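PDB 6U9J: heme utilization carrier protein from Escherichia coli O157:H7, which probably binds heme and carries it in the cytosol for heme utilization, apparently in connection with anaerobic heme degradation. Local coordinates for residues Gly94-Glu99 / Ala128-Phe133; Asp45-Thr50 / His151-Ser156. All coordinates share one frame; numbering follows the deposited sequence.

Contact 1: Gly94-Glu99 / Ala128-Phe133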
loop_
_atom_site.group_PDB
_atom_site.type_symbol
_atom_site.label_atom_id
_atom_site.label_comp_id
_atom_site.label_asym_id
_atom_site.label_seq_id
_atom_site.Cartn_x
_atom_site.Cartn_y
_atom_site.Cartn_z
ATOM N N GLY A 94 8.972 3.261 -2.706
ATOM C CA GLY A 94 7.858 3.581 -3.568
ATOM C C GLY A 94 7.844 5.059 -3.890
ATOM O O GLY A 94 8.881 5.729 -3.843
ATOM N N HIS A 95 6.661 5.565 -4.239
ATOM C CA HIS A 95 6.519 6.965 -4.606
ATOM C C HIS A 95 5.155 7.485 -4.185
ATOM O O HIS A 95 4.171 6.741 -4.153
ATOM C CB HIS A 95 6.702 7.176 -6.114
ATOM C CG HIS A 95 7.587 6.160 -6.757
ATOM N ND1 HIS A 95 8.961 6.262 -6.772
ATOM C CD2 HIS A 95 7.288 4.991 -7.367
ATOM C CE1 HIS A 95 9.469 5.209 -7.388
ATOM N NE2 HIS A 95 8.475 4.422 -7.754
ATOM N N ILE A 96 5.114 8.779 -3.882
ATOM C CA ILE A 96 3.904 9.459 -3.433
ATOM C C ILE A 96 3.678 10.664 -4.337
ATOM O O ILE A 96 4.606 11.431 -4.594
ATOM C CB ILE A 96 4.000 9.918 -1.965
ATOM C CG1 ILE A 96 4.167 8.713 -1.036
ATOM C CG2 ILE A 96 2.747 10.706 -1.571
ATOM C CD1 ILE A 96 4.677 9.095 0.338
ATOM N N LYS A 97 2.442 10.826 -4.803
ATOM C CA LYS A 97 2.095 12.047 -5.542
ATOM C C LYS A 97 1.852 13.137 -4.499
ATOM O O LYS A 97 0.720 13.506 -4.175
ATOM C CB LYS A 97 0.884 11.821 -6.438
ATOM C CG LYS A 97 1.142 10.850 -7.574
ATOM C CD LYS A 97 -0.105 10.613 -8.408
ATOM C CE LYS A 97 0.149 9.509 -9.424
ATOM N NZ LYS A 97 -1.110 9.064 -10.090
ATOM N N ALA A 98 2.953 13.660 -3.957
ATOM C CA ALA A 98 2.866 14.560 -2.809
ATOM C C ALA A 98 2.212 15.892 -3.143
ATOM O O ALA A 98 1.677 16.544 -2.245
ATOM C CB ALA A 98 4.253 14.806 -2.222
ATOM N N GLU A 99 2.248 16.335 -4.403
ATOM C CA GLU A 99 1.511 17.551 -4.715
ATOM C C GLU A 99 0.012 17.339 -4.760
ATOM O O GLU A 99 -0.739 18.324 -4.822
ATOM C CB GLU A 99 1.975 18.120 -6.057
ATOM C CG GLU A 99 3.473 18.151 -6.190
ATOM C CD GLU A 99 4.142 18.943 -5.091
ATOM O OE1 GLU A 99 5.234 18.530 -4.648
ATOM O OE2 GLU A 99 3.586 19.988 -4.683
ATOM N N ALA A 128 -8.077 9.907 2.921
ATOM C CA ALA A 128 -6.690 9.644 3.269
ATOM C C ALA A 128 -5.968 8.982 2.102
ATOM O O ALA A 128 -6.494 8.051 1.480
ATOM C CB ALA A 128 -6.622 8.760 4.521
ATOM N N MET A 129 -4.777 9.481 1.783
ATOM C CA MET A 129 -3.904 8.784 0.849
ATOM C C MET A 129 -2.808 7.989 1.543
ATOM O O MET A 129 -2.247 7.073 0.935
ATOM C CB MET A 129 -3.275 9.762 -0.164
ATOM C CG MET A 129 -3.055 11.178 0.324
ATOM S SD MET A 129 -2.298 12.231 -0.947
ATOM C CE MET A 129 -0.771 11.381 -0.968
ATOM N N LEU A 130 -2.540 8.262 2.818
ATOM C CA LEU A 130 -1.475 7.569 3.523
ATOM C C LEU A 130 -1.662 7.866 4.997
ATOM O O LEU A 130 -2.173 8.926 5.347
ATOM C CB LEU A 130 -0.095 8.039 3.052
ATOM C CG LEU A 130 1.069 7.158 3.478
ATOM C CD1 LEU A 130 1.058 5.831 2.727
ATOM C CD2 LEU A 130 2.378 7.898 3.258
ATOM N N LYS A 131 -1.272 6.918 5.853
ATOM C CA LYS A 131 -1.293 7.124 7.296
ATOM C C LYS A 131 0.029 6.667 7.891
ATOM O O LYS A 131 0.618 5.685 7.433
ATOM C CB LYS A 131 -2.449 6.346 7.969
ATOM C CG LYS A 131 -3.842 6.753 7.498
ATOM C CD LYS A 131 -4.929 6.087 8.334
ATOM C CE LYS A 131 -6.316 6.438 7.827
ATOM N NZ LYS A 131 -7.365 5.894 8.755
ATOM N N ILE A 132 0.508 7.384 8.901
ATOM C CA ILE A 132 1.644 6.947 9.709
ATOM C C ILE A 132 1.195 6.910 11.159
ATOM O O ILE A 132 0.635 7.891 11.656
ATOM C CB ILE A 132 2.860 7.873 9.553
ATOM C CG1 ILE A 132 3.322 7.913 8.093
ATOM C CG2 ILE A 132 4.004 7.401 10.445
ATOM C CD1 ILE A 132 4.362 8.985 7.844
ATOM N N PHE A 133 1.450 5.788 11.836
ATOM C CA PHE A 133 1.106 5.604 13.240
ATOM C C PHE A 133 2.369 5.467 14.075
ATOM O O PHE A 133 3.327 4.822 13.655
ATOM C CB PHE A 133 0.248 4.347 13.435
ATOM C CG PHE A 133 -1.122 4.463 12.862
ATOM C CD1 PHE A 133 -1.366 4.118 11.542
ATOM C CD2 PHE A 133 -2.181 4.901 13.650
ATOM C CE1 PHE A 133 -2.643 4.225 11.008
ATOM C CE2 PHE A 133 -3.464 5.009 13.123
ATOM C CZ PHE A 133 -3.693 4.673 11.802
#

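Contact 2: Asp45-Thr50 / His151-Ser156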
loop_
_atom_site.group_PDB
_atom_site.type_symbol
_atom_site.label_atom_id
_atom_site.label_comp_id
_atom_site.label_asym_id
_atom_site.label_seq_id
_atom_site.Cartn_x
_atom_site.Cartn_y
_atom_site.Cartn_z
ATOM N N ASP A 45 7.098 18.263 3.229
ATOM C CA ASP A 45 8.510 17.998 3.468
ATOM C C ASP A 45 8.865 18.137 4.941
ATOM O O ASP A 45 9.634 17.333 5.477
ATOM C CB ASP A 45 9.383 18.941 2.633
ATOM C CG ASP A 45 9.419 18.576 1.168
ATOM O OD1 ASP A 45 9.220 17.396 0.821
ATOM O OD2 ASP A 45 9.687 19.484 0.353
ATOM N N THR A 46 8.344 19.176 5.604
ATOM C CA THR A 46 8.628 19.365 7.025
ATOM C C THR A 46 8.158 18.165 7.844
ATOM O O THR A 46 8.894 17.660 8.701
ATOM C CB THR A 46 7.960 20.652 7.518
ATOM O OG1 THR A 46 8.562 21.781 6.871
ATOM C CG2 THR A 46 8.104 20.804 9.023
ATOM N N VAL A 47 6.949 17.681 7.569
ATOM C CA VAL A 47 6.406 16.551 8.322
ATOM C C VAL A 47 7.180 15.283 7.996
ATOM O O VAL A 47 7.631 14.555 8.890
ATOM C CB VAL A 47 4.906 16.378 8.024
ATOM C CG1 VAL A 47 4.386 15.065 8.618
ATOM C CG2 VAL A 47 4.114 17.586 8.541
ATOM N N TRP A 48 7.362 15.007 6.701
ATOM C CA TRP A 48 8.023 13.771 6.306
ATOM C C TRP A 48 9.433 13.703 6.879
ATOM O O TRP A 48 9.807 12.713 7.522
ATOM C CB TRP A 48 8.054 13.651 4.773
ATOM C CG TRP A 48 8.436 12.261 4.347
ATOM C CD1 TRP A 48 9.694 11.756 4.219
ATOM C CD2 TRP A 48 7.536 11.186 4.084
ATOM N NE1 TRP A 48 9.634 10.418 3.870
ATOM C CE2 TRP A 48 8.319 10.056 3.756
ATOM C CE3 TRP A 48 6.143 11.072 4.074
ATOM C CZ2 TRP A 48 7.745 8.817 3.443
ATOM C CZ3 TRP A 48 5.577 9.850 3.752
ATOM C CH2 TRP A 48 6.376 8.741 3.442
ATOM N N ASP A 49 10.232 14.757 6.664
ATOM C CA ASP A 49 11.618 14.752 7.121
ATOM C C ASP A 49 11.722 14.652 8.644
ATOM O O ASP A 49 12.700 14.097 9.165
ATOM C CB ASP A 49 12.330 16.005 6.618
ATOM C CG ASP A 49 12.564 15.988 5.106
ATOM O OD1 ASP A 49 12.321 14.944 4.461
ATOM O OD2 ASP A 49 12.957 17.037 4.570
ATOM N N THR A 50 10.728 15.174 9.370
ATOM C CA THR A 50 10.732 15.075 10.827
ATOM C C THR A 50 10.487 13.641 11.284
ATOM O O THR A 50 11.219 13.123 12.131
ATOM C CB THR A 50 9.688 16.028 11.413
ATOM O OG1 THR A 50 10.068 17.375 11.122
ATOM C CG2 THR A 50 9.590 15.876 12.933
ATOM N N HIS A 151 4.513 15.488 19.763
ATOM C CA HIS A 151 3.997 16.723 20.346
ATOM C C HIS A 151 4.843 17.931 19.962
ATOM O O HIS A 151 4.308 19.026 19.747
ATOM C CB HIS A 151 3.937 16.596 21.861
ATOM C CG HIS A 151 2.826 15.724 22.338
ATOM N ND1 HIS A 151 2.924 14.958 23.476
ATOM C CD2 HIS A 151 1.593 15.496 21.828
ATOM C CE1 HIS A 151 1.796 14.292 23.650
ATOM N NE2 HIS A 151 0.966 14.608 22.676
ATOM N N THR A 152 6.162 17.753 19.877
ATOM C CA THR A 152 7.025 18.848 19.429
ATOM C C THR A 152 6.692 19.269 18.001
ATOM O O THR A 152 6.634 20.467 17.695
ATOM C CB THR A 152 8.489 18.428 19.559
ATOM O OG1 THR A 152 8.798 18.244 20.944
ATOM C CG2 THR A 152 9.423 19.487 18.984
ATOM N N LEU A 153 6.445 18.303 17.119
ATOM C CA LEU A 153 6.093 18.645 15.743
ATOM C C LEU A 153 4.744 19.347 15.679
ATOM O O LEU A 153 4.589 20.345 14.967
ATOM C CB LEU A 153 6.079 17.391 14.876
ATOM C CG LEU A 153 5.544 17.534 13.441
ATOM C CD1 LEU A 153 6.344 18.555 12.594
ATOM C CD2 LEU A 153 5.534 16.171 12.756
ATOM N N ALA A 154 3.756 18.863 16.440
ATOM C CA ALA A 154 2.453 19.509 16.412
ATOM C C ALA A 154 2.551 20.959 16.876
ATOM O O ALA A 154 1.923 21.848 16.290
ATOM C CB ALA A 154 1.462 18.735 17.281
ATOM N N ALA A 155 3.352 21.218 17.912
ATOM C CA ALA A 155 3.513 22.587 18.394
ATOM C C ALA A 155 4.185 23.459 17.347
ATOM O O ALA A 155 3.804 24.620 17.153
ATOM C CB ALA A 155 4.312 22.594 19.696
ATOM N N SER A 156 5.182 22.910 16.656
ATOM C CA SER A 156 5.867 23.669 15.623
ATOM C C SER A 156 4.967 23.899 14.420
ATOM O O SER A 156 5.045 24.950 13.791
ATOM C CB SER A 156 7.150 22.944 15.234
ATOM O OG SER A 156 6.877 21.851 14.391
#

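Contact 1: Gly94-Glu99 / Ala128-Phe133
An apolar side-chain contact between two different sheets joins Ile96, the last residue of strand 92-96, to Met129 and Leu130, where the chain turns a corner in strand 128-133. The backbones stay well apart, 8.9 Å between the CA atoms of Ile96 and Met129, and no hydrogen bond crosses, so the contact rests mainly on methyl groups. Ile96 splits its two branches between two partners. In the conformer described here, chi1 of -62° puts CG2 anti to the backbone N, where it lies 3.6 Å from Met129 CE, and CG1 beside that N, from which CD1 goes on to 3.9 Å from Leu130 CD2. A beta-branched residue suits this place because it favours the extended backbone of a strand and still offers two separate apolar ends. Met129 reaches across with a long chain that bends at its last torsion (chi3 -67°), setting CE also 4.1 Å from Lys97 O. Leu130 crosses Ile96 at about a right angle, offering a single methyl. Met129 and Leu130 both lie opposite Phe121 in a classic beta bulge, which lets two consecutive side chains turn to the same side of the sheet, toward Ile96. Lys97, centre of an inverse gamma turn, sends NZ away to Ala64 O of the second subunit. Trp48 of helix 44-51 packs against Ile96 and Leu130, Phe121 of strand 114-122 backs Leu130, and a strand of the second subunit continues the sheet beyond Ile96.

Contact 2: Asp45-Thr50 / His151-Ser156
Leu153 carries CG anti to its backbone N (chi1 172°), which projects its forked end from helix 144-157 toward Thr50 on helix 44-51. Thr50, at chi1 -65°, turns CG2 anti to its own nitrogen and OG1 anti to the carbonyl carbon, so each branch faces one prong of the leucine: Thr50 CG2 lies 4.1 Å from Leu153 CD2, and Thr50 OG1 lies 4.2 Å from Leu153 CD1. Leu153 CD2 also meets Val47, with Val47 CG1 4.4 Å away. These are loose van der Waals contacts, without a hydrogen bond between the helices. A threonine can sit beside leucine because its hydroxyl is occupied within its own helix, donating to Thr46 O at 2.7 Å. That carbonyl also accepts from the backbone N of Thr50, the two donors coming from opposite faces of its plane. On the other helix, Ser156 OG reaches the carbonyl three residues back from the side (117° at the oxygen), donating to Leu153 O, 2.8 Å away. Leucine suits the meeting point: where the closest CA atoms, Thr50 and Leu153, are 7.6 Å apart, its branched chain is long enough to bridge the space and ends in two methyls, one for each branch of Thr50. Beneath, Leu106 of strand 103-111 touches Leu153 and Ile119 of strand 114-122 touches Val47. The arrangement is plain helix-helix packing over an antiparallel sheet, here joining an early helix to the C-terminal helix of the ChuX/HutX fold.

Trp48 connects the two contacts, whose centres lie about 16 Å apart. It belongs to the helix segment of contact 2 but points away from helix 144-157, carrying its indole to the apolar cluster of contact 1: Trp48 CH2 comes within 3.6 Å of Ile96 CD1, and Trp48 CZ3 within 3.8 Å of Leu130 CD2. Helix 44-51 therefore uses one face for the C-terminal helix and another for the junction of the two sheets. In sequence, both segments of contact 1 fall between those of contact 2, and helix 144-157 is the next secondary-structure element after strand 128-133. Contact 1 borders the second subunit, whereas no other chain of the assembly touches the segments of contact 2.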